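Local coordinates for protein MxaA (Stigmatella aurantiaca, PDB 4W4T) that carries a terminal NADPH-binding reductase domain, the part modelled here, which probably releases the finished myxalamid chain from its hybrid polyketide-peptide assembly line as an alcohol, at residues L38-V51 / R171-P184. Residues are numbered along the deposited sequence; the frame is centred on the assembly and turned at random.
Sequences LDAEIALGKALPPV and REILRLATRTRIKP. With ACT (acetate ion), chain C.
Arg175 reaches across to Asp39 and Glu41 from the last turns of helix 159-177; a bend at chi3 (-56°) and a further turn at chi4 bring its guanidinium edge to both carboxylates. Arg175 NH2 lies 3.4 Å from Asp39 OD2 and Arg175 NH1 3.3 Å from Glu41 OE2, salt bridges whose hydrogen bonds are long and weak. Within the helix the same guanidinium grips Glu172 side-on, NE and NH2 converging on OE2, which also accepts from Arg171 NE. Over one guanidinium face lies Ile42 CD1, while Ile42 CG2 rests against Leu174 CB. With alanine at Arg175, Asp39 and Glu41 would probably lose their shared cation and Glu172 OE2 two of its donors. Midway, Thr178 CB packs on Ala43 O. Farther along, the Ile182 side chain crosses that of Leu44 at about a right angle, Ile182 CD1 3.5 Å from Leu44 CD2; the Pro50 ring lies against Ile182 CB and CG2. A single beta bridge, ahead of strand 57-61 of the Rossmann fold, pairs Leu48 N with Thr180 O (3.0 Å) and, nearly straight, Ile182 N with Leu48 O (2.8 Å). Arg181 NH1 donates to a water near Pro49 O and Ile182 O, while NH2 is salt-bridged to Asp144. The charged end thus relies on long bonds to a guanidinium already held by Glu172, beside apolar Ile42-Leu174 packing; the stronger directional hold lies at the bridge.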
ATOM      1  N   LEU A  38      13.291  29.629   6.405  1.00 19.89           N
ATOM      2  CA  LEU A  38      12.102  30.314   6.903  1.00 18.79           C
ATOM      3  C   LEU A  38      11.962  31.708   6.278  1.00 21.75           C
ATOM      4  O   LEU A  38      12.892  32.515   6.357  1.00 20.36           O
ATOM      5  CB  LEU A  38      12.157  30.427   8.428  1.00 18.45           C
ATOM      6  CG  LEU A  38      10.914  30.980   9.126  1.00 17.75           C
ATOM      7  CD1 LEU A  38       9.699  30.116   8.829  1.00 16.68           C
ATOM      8  CD2 LEU A  38      11.151  31.073  10.617  1.00 17.62           C
ATOM      9  N   ASP A  39      10.805  31.965   5.664  1.00 20.21           N
ATOM     10  CA  ASP A  39      10.509  33.252   5.026  1.00 23.47           C
ATOM     11  C   ASP A  39      10.939  34.408   5.913  1.00 24.71           C
ATOM     12  O   ASP A  39      10.699  34.390   7.123  1.00 19.43           O
ATOM     13  CB  ASP A  39       9.024  33.377   4.726  1.00 27.21           C
ATOM     14  CG  ASP A  39       8.545  32.355   3.730  1.00 36.06           C
ATOM     15  OD1 ASP A  39       9.375  31.836   2.950  1.00 38.28           O
ATOM     16  OD2 ASP A  39       7.332  32.064   3.725  1.00 40.90           O
ATOM     17  N   ALA A  40      11.566  35.409   5.304  1.00 27.66           N
ATOM     18  CA  ALA A  40      12.167  36.515   6.046  1.00 25.05           C
ATOM     19  C   ALA A  40      11.169  37.279   6.903  1.00 26.04           C
ATOM     20  O   ALA A  40      11.529  37.789   7.968  1.00 26.02           O
ATOM     21  CB  ALA A  40      12.860  37.473   5.077  1.00 27.34           C
ATOM     22  N   GLU A  41       9.922  37.356   6.454  1.00 24.75           N
ATOM     23  CA  GLU A  41       8.935  38.165   7.160  1.00 25.93           C
ATOM     24  C   GLU A  41       8.411  37.465   8.409  1.00 27.57           C
ATOM     25  O   GLU A  41       7.820  38.106   9.277  1.00 26.67           O
ATOM     26  CB  GLU A  41       7.765  38.535   6.248  1.00 29.70           C
ATOM     27  CG  GLU A  41       6.836  37.391   5.873  1.00 30.92           C
ATOM     28  CD  GLU A  41       7.245  36.680   4.593  1.00 33.53           C
ATOM     29  OE1 GLU A  41       8.419  36.815   4.182  1.00 36.75           O
ATOM     30  OE2 GLU A  41       6.388  35.980   3.999  1.00 34.05           O
ATOM     31  N   ILE A  42       8.630  36.156   8.514  1.00 22.18           N
ATOM     32  CA  ILE A  42       8.238  35.455   9.728  1.00 22.88           C
ATOM     33  C   ILE A  42       9.304  35.721  10.781  1.00 23.57           C
ATOM     34  O   ILE A  42      10.266  34.960  10.944  1.00 23.27           O
ATOM     35  CB  ILE A  42       8.037  33.954   9.483  1.00 19.17           C
ATOM     36  CG1 ILE A  42       6.966  33.759   8.405  1.00 19.72           C
ATOM     37  CG2 ILE A  42       7.665  33.237  10.789  1.00 18.98           C
ATOM     38  CD1 ILE A  42       6.761  32.326   7.980  1.00 19.55           C
ATOM     39  N   ALA A  43       9.127  36.844  11.474  1.00 22.73           N
ATOM     40  CA  ALA A  43      10.082  37.337  12.454  1.00 23.35           C
ATOM     41  C   ALA A  43       9.336  38.219  13.449  1.00 22.19           C
ATOM     42  O   ALA A  43       8.165  38.504  13.255  1.00 23.25           O
ATOM     43  CB  ALA A  43      11.201  38.103  11.773  1.00 25.61           C
ATOM     44  N   LEU A  44      10.002  38.638  14.517  1.00 22.27           N
ATOM     45  CA  LEU A  44       9.317  39.393  15.556  1.00 24.51           C
ATOM     46  C   LEU A  44       8.814  40.722  14.982  1.00 26.44           C
ATOM     47  O   LEU A  44       7.688  41.133  15.258  1.00 25.10           O
ATOM     48  CB  LEU A  44      10.236  39.629  16.765  1.00 24.47           C
ATOM     49  CG  LEU A  44      10.745  38.387  17.514  1.00 25.55           C
ATOM     50  CD1 LEU A  44      11.383  38.744  18.846  1.00 27.01           C
ATOM     51  CD2 LEU A  44       9.628  37.379  17.720  1.00 24.80           C
ATOM     52  N   GLY A  45       9.641  41.361  14.161  1.00 25.56           N
ATOM     53  CA  GLY A  45       9.288  42.639  13.564  1.00 27.82           C
ATOM     54  C   GLY A  45       8.777  43.612  14.610  1.00 30.91           C
ATOM     55  O   GLY A  45       9.438  43.834  15.622  1.00 28.21           O
ATOM     56  N   LYS A  46       7.580  44.147  14.373  1.00 30.67           N
ATOM     57  CA  LYS A  46       6.943  45.113  15.261  1.00 30.65           C
ATOM     58  C   LYS A  46       5.836  44.489  16.096  1.00 28.58           C
ATOM     59  O   LYS A  46       5.072  45.203  16.739  1.00 26.55           O
ATOM     60  CB  LYS A  46       6.354  46.277  14.455  1.00 34.24           C
ATOM     61  CG  LYS A  46       7.349  47.007  13.572  1.00 39.85           C
ATOM     62  CD  LYS A  46       8.367  47.779  14.401  1.00 48.77           C
ATOM     63  CE  LYS A  46       9.795  47.470  13.964  1.00 57.04           C
ATOM     64  NZ  LYS A  46       9.876  47.038  12.534  1.00 59.05           N
ATOM     65  N   ALA A  47       5.734  43.161  16.091  1.00 25.33           N
ATOM     66  CA  ALA A  47       4.650  42.508  16.810  1.00 24.08           C
ATOM     67  C   ALA A  47       4.710  42.825  18.305  1.00 22.15           C
ATOM     68  O   ALA A  47       5.791  43.045  18.856  1.00 24.01           O
ATOM     69  CB  ALA A  47       4.686  40.995  16.582  1.00 22.24           C
ATOM     70  N   LEU A  48       3.547  42.858  18.945  1.00 22.49           N
ATOM     71  CA  LEU A  48       3.456  43.146  20.379  1.00 23.59           C
ATOM     72  C   LEU A  48       4.077  42.007  21.174  1.00 25.09           C
ATOM     73  O   LEU A  48       4.116  40.876  20.695  1.00 21.76           O
ATOM     74  CB  LEU A  48       1.998  43.344  20.799  1.00 23.92           C
ATOM     75  CG  LEU A  48       1.211  44.433  20.073  1.00 28.60           C
ATOM     76  CD1 LEU A  48      -0.167  44.591  20.693  1.00 29.72           C
ATOM     77  CD2 LEU A  48       1.965  45.746  20.070  1.00 29.66           C
ATOM     78  N   PRO A  49       4.567  42.300  22.393  1.00 24.61           N
ATOM     79  CA  PRO A  49       5.242  41.261  23.183  1.00 22.39           C
ATOM     80  C   PRO A  49       4.307  40.152  23.638  1.00 20.66           C
ATOM     81  O   PRO A  49       3.089  40.326  23.682  1.00 21.02           O
ATOM     82  CB  PRO A  49       5.808  42.040  24.383  1.00 25.96           C
ATOM     83  CG  PRO A  49       4.988  43.286  24.461  1.00 29.19           C
ATOM     84  CD  PRO A  49       4.626  43.623  23.041  1.00 25.72           C
ATOM     85  N   PRO A  50       4.877  38.987  23.984  1.00 21.90           N
ATOM     86  CA  PRO A  50       4.018  37.879  24.386  1.00 21.10           C
ATOM     87  C   PRO A  50       3.336  38.186  25.700  1.00 26.20           C
ATOM     88  O   PRO A  50       3.800  39.076  26.415  1.00 26.70           O
ATOM     89  CB  PRO A  50       4.999  36.704  24.540  1.00 24.29           C
ATOM     90  CG  PRO A  50       6.330  37.346  24.760  1.00 24.99           C
ATOM     91  CD  PRO A  50       6.302  38.621  23.976  1.00 22.19           C
ATOM     92  N   VAL A  51       2.255  37.488  26.005  1.00 23.77           N
ATOM     93  CA  VAL A  51       1.627  37.619  27.315  1.00 27.01           C
ATOM     94  C   VAL A  51       2.638  37.246  28.399  1.00 30.42           C
ATOM     95  O   VAL A  51       3.330  36.239  28.272  1.00 28.69           O
ATOM     96  CB  VAL A  51       0.393  36.714  27.440  1.00 25.86           C
ATOM     97  CG1 VAL A  51      -0.217  36.826  28.826  1.00 30.26           C
ATOM     98  CG2 VAL A  51      -0.618  37.042  26.367  1.00 28.24           C
ATOM     99  N   ARG A 171       5.019  26.209   8.873  1.00 13.15           N
ATOM    100  CA  ARG A 171       5.318  27.581   8.438  1.00 14.04           C
ATOM    101  C   ARG A 171       4.168  28.538   8.762  1.00 13.08           C
ATOM    102  O   ARG A 171       4.384  29.636   9.278  1.00 14.02           O
ATOM    103  CB  ARG A 171       5.619  27.614   6.932  1.00 15.05           C
ATOM    104  CG  ARG A 171       6.026  28.996   6.435  1.00 16.97           C
ATOM    105  CD  ARG A 171       6.052  29.087   4.902  1.00 21.47           C
ATOM    106  NE  ARG A 171       4.728  28.913   4.300  1.00 23.77           N
ATOM    107  CZ  ARG A 171       4.519  28.775   2.992  1.00 28.28           C
ATOM    108  NH1 ARG A 171       5.546  28.793   2.152  1.00 27.66           N
ATOM    109  NH2 ARG A 171       3.285  28.617   2.522  1.00 26.88           N
ATOM    110  N   GLU A 172       2.939  28.119   8.485  1.00 13.54           N
ATOM    111  CA  GLU A 172       1.791  29.003   8.697  1.00 14.72           C
ATOM    112  C   GLU A 172       1.530  29.224  10.188  1.00 14.47           C
ATOM    113  O   GLU A 172       1.077  30.291  10.604  1.00 13.89           O
ATOM    114  CB  GLU A 172       0.547  28.436   8.003  1.00 15.01           C
ATOM    115  CG  GLU A 172       0.698  28.372   6.476  1.00 16.29           C
ATOM    116  CD  GLU A 172       1.045  29.736   5.866  1.00 20.36           C
ATOM    117  OE1 GLU A 172       0.125  30.574   5.700  1.00 15.75           O
ATOM    118  OE2 GLU A 172       2.235  29.963   5.551  1.00 19.95           O
ATOM    119  N   ILE A 173       1.811  28.204  10.994  1.00 13.28           N
ATOM    120  CA  ILE A 173       1.720  28.322  12.451  1.00 10.99           C
ATOM    121  C   ILE A 173       2.736  29.335  12.937  1.00 12.39           C
ATOM    122  O   ILE A 173       2.439  30.168  13.803  1.00 13.75           O
ATOM    123  CB  ILE A 173       1.956  26.940  13.144  1.00 12.22           C
ATOM    124  CG1 ILE A 173       0.706  26.063  13.011  1.00 13.78           C
ATOM    125  CG2 ILE A 173       2.390  27.102  14.623  1.00 13.63           C
ATOM    126  CD1 ILE A 173      -0.524  26.611  13.766  1.00 13.82           C
ATOM    127  N   LEU A 174       3.943  29.284  12.378  1.00 12.34           N
ATOM    128  CA  LEU A 174       4.965  30.266  12.744  1.00 13.12           C
ATOM    129  C   LEU A 174       4.546  31.667  12.315  1.00 13.46           C
ATOM    130  O   LEU A 174       4.816  32.640  13.006  1.00 13.71           O
ATOM    131  CB  LEU A 174       6.317  29.918  12.128  1.00 12.07           C
ATOM    132  CG  LEU A 174       6.931  28.631  12.693  1.00 13.24           C
ATOM    133  CD1 LEU A 174       8.178  28.220  11.900  1.00 12.83           C
ATOM    134  CD2 LEU A 174       7.266  28.812  14.183  1.00 10.98           C
ATOM    135  N   ARG A 175       3.885  31.752  11.172  1.00 13.47           N
ATOM    136  CA  ARG A 175       3.327  33.019  10.702  1.00 13.74           C
ATOM    137  C   ARG A 175       2.329  33.603  11.710  1.00 13.69           C
ATOM    138  O   ARG A 175       2.371  34.784  12.036  1.00 14.74           O
ATOM    139  CB  ARG A 175       2.649  32.809   9.349  1.00 14.17           C
ATOM    140  CG  ARG A 175       2.422  34.072   8.580  1.00 17.90           C
ATOM    141  CD  ARG A 175       1.721  33.808   7.239  1.00 19.74           C
ATOM    142  NE  ARG A 175       2.434  32.853   6.377  1.00 17.74           N
ATOM    143  CZ  ARG A 175       3.554  33.132   5.709  1.00 21.33           C
ATOM    144  NH1 ARG A 175       4.130  34.326   5.817  1.00 22.62           N
ATOM    145  NH2 ARG A 175       4.110  32.212   4.943  1.00 23.34           N
ATOM    146  N   LEU A 176       1.420  32.767  12.182  1.00 13.19           N
ATOM    147  CA  LEU A 176       0.428  33.190  13.164  1.00 14.07           C
ATOM    148  C   LEU A 176       1.099  33.597  14.475  1.00 15.02           C
ATOM    149  O   LEU A 176       0.712  34.580  15.120  1.00 14.84           O
ATOM    150  CB  LEU A 176      -0.587  32.069  13.398  1.00 13.96           C
ATOM    151  CG  LEU A 176      -1.671  32.328  14.444  1.00 13.42           C
ATOM    152  CD1 LEU A 176      -2.642  33.403  13.958  1.00 15.89           C
ATOM    153  CD2 LEU A 176      -2.407  31.049  14.803  1.00 14.07           C
ATOM    154  N   ALA A 177       2.124  32.846  14.865  1.00 16.18           N
ATOM    155  CA  ALA A 177       2.830  33.097  16.119  1.00 14.15           C
ATOM    156  C   ALA A 177       3.596  34.420  16.086  1.00 16.40           C
ATOM    157  O   ALA A 177       3.976  34.947  17.129  1.00 16.21           O
ATOM    158  CB  ALA A 177       3.784  31.945  16.425  1.00 15.63           C
ATOM    159  N   THR A 178       3.822  34.964  14.889  1.00 13.87           N
ATOM    160  CA  THR A 178       4.538  36.224  14.769  1.00 16.19           C
ATOM    161  C   THR A 178       3.664  37.341  14.194  1.00 15.70           C
ATOM    162  O   THR A 178       4.164  38.422  13.913  1.00 17.62           O
ATOM    163  CB  THR A 178       5.798  36.087  13.884  1.00 18.16           C
ATOM    164  OG1 THR A 178       5.431  35.545  12.605  1.00 16.87           O
ATOM    165  CG2 THR A 178       6.835  35.185  14.552  1.00 16.38           C
ATOM    166  N   ARG A 179       2.371  37.077  14.022  1.00 14.81           N
ATOM    167  CA  ARG A 179       1.454  38.060  13.438  1.00 17.57           C
ATOM    168  C   ARG A 179       0.737  38.844  14.537  1.00 17.11           C
ATOM    169  O   ARG A 179       0.115  38.250  15.415  1.00 16.86           O
ATOM    170  CB  ARG A 179       0.428  37.374  12.534  1.00 14.23           C
ATOM    171  CG  ARG A 179      -0.564  38.332  11.830  1.00 15.37           C
ATOM    172  CD  ARG A 179       0.123  39.155  10.748  1.00 17.67           C
ATOM    173  NE  ARG A 179       0.827  38.309   9.781  1.00 17.65           N
ATOM    174  CZ  ARG A 179       0.312  37.831   8.647  1.00 16.73           C
ATOM    175  NH1 ARG A 179      -0.945  38.080   8.289  1.00 15.16           N
ATOM    176  NH2 ARG A 179       1.068  37.065   7.874  1.00 16.67           N
ATOM    177  N   THR A 180       0.798  40.169  14.442  1.00 18.87           N
ATOM    178  CA  THR A 180       0.103  41.051  15.371  1.00 18.82           C
ATOM    179  C   THR A 180       0.824  41.106  16.708  1.00 21.53           C
ATOM    180  O   THR A 180       1.359  42.145  17.098  1.00 23.15           O
ATOM    181  CB  THR A 180      -1.350  40.596  15.601  1.00 18.04           C
ATOM    182  OG1 THR A 180      -2.033  40.517  14.343  1.00 18.36           O
ATOM    183  CG2 THR A 180      -2.078  41.576  16.508  1.00 19.98           C
ATOM    184  N   ARG A 181       0.834  39.978  17.406  1.00 18.86           N
ATOM    185  CA  ARG A 181       1.502  39.881  18.701  1.00 20.49           C
ATOM    186  C   ARG A 181       2.104  38.493  18.901  1.00 18.62           C
ATOM    187  O   ARG A 181       1.557  37.493  18.439  1.00 16.50           O
ATOM    188  CB  ARG A 181       0.540  40.209  19.834  1.00 20.13           C
ATOM    189  CG  ARG A 181      -0.694  39.328  19.927  1.00 21.12           C
ATOM    190  CD  ARG A 181      -1.576  39.879  21.042  1.00 23.00           C
ATOM    191  NE  ARG A 181      -2.749  39.079  21.344  1.00 19.48           N
ATOM    192  CZ  ARG A 181      -2.762  38.108  22.249  1.00 21.87           C
ATOM    193  NH1 ARG A 181      -1.649  37.818  22.908  1.00 22.61           N
ATOM    194  NH2 ARG A 181      -3.877  37.439  22.495  1.00 18.82           N
ATOM    195  N   ILE A 182       3.239  38.464  19.586  1.00 17.72           N
ATOM    196  CA  ILE A 182       4.022  37.244  19.769  1.00 20.58           C
ATOM    197  C   ILE A 182       3.287  36.176  20.558  1.00 18.65           C
ATOM    198  O   ILE A 182       2.679  36.454  21.597  1.00 19.18           O
ATOM    199  CB  ILE A 182       5.361  37.554  20.467  1.00 18.28           C
ATOM    200  CG1 ILE A 182       6.166  38.545  19.632  1.00 20.31           C
ATOM    201  CG2 ILE A 182       6.169  36.260  20.722  1.00 20.88           C
ATOM    202  CD1 ILE A 182       6.229  38.165  18.166  1.00 23.11           C
ATOM    203  N   LYS A 183       3.339  34.944  20.050  1.00 15.68           N
ATOM    204  CA  LYS A 183       2.689  33.818  20.689  1.00 17.23           C
ATOM    205  C   LYS A 183       3.683  32.674  20.886  1.00 16.90           C
ATOM    206  O   LYS A 183       4.190  32.114  19.913  1.00 15.77           O
ATOM    207  CB  LYS A 183       1.492  33.338  19.861  1.00 16.49           C
ATOM    208  CG  LYS A 183       0.532  34.450  19.462  1.00 16.05           C
ATOM    209  CD  LYS A 183      -0.569  33.940  18.549  1.00 15.59           C
ATOM    210  CE  LYS A 183      -1.403  35.112  17.952  1.00 16.98           C
ATOM    211  NZ  LYS A 183      -0.563  36.052  17.150  1.00 14.38           N
ATOM    212  N   PRO A 184       3.967  32.325  22.146  1.00 17.52           N
ATOM    213  CA  PRO A 184       4.828  31.159  22.364  1.00 14.38           C
ATOM    214  C   PRO A 184       4.272  29.914  21.684  1.00 14.59           C
ATOM    215  O   PRO A 184       3.045  29.706  21.584  1.00 15.14           O
ATOM    216  CB  PRO A 184       4.835  31.004  23.887  1.00 17.85           C
ATOM    217  CG  PRO A 184       4.643  32.411  24.382  1.00 19.40           C
ATOM    218  CD  PRO A 184       3.659  33.024  23.405  1.00 17.95           C
TER
HETATM  219  C   ACT C1601      -0.943  36.630   4.679  1.00 21.62           C
HETATM  220  O   ACT C1601      -1.454  36.199   3.591  1.00 19.94           O
HETATM  221  OXT ACT C1601      -1.598  37.365   5.493  1.00 16.19           O
HETATM  222  CH3 ACT C1601       0.483  36.289   5.011  1.00 12.57           C
HETATM  223  O   HOH W   1       5.489  38.568  10.841  1.00 33.13           O
HETATM  224  O   HOH W   2       5.950  40.214  12.878  1.00 27.26           O
HETATM  225  O   HOH W   3       0.946  38.485  22.637  1.00 24.19           O
HETATM  226  O   HOH W   4       1.561  35.517  24.102  1.00 21.24           O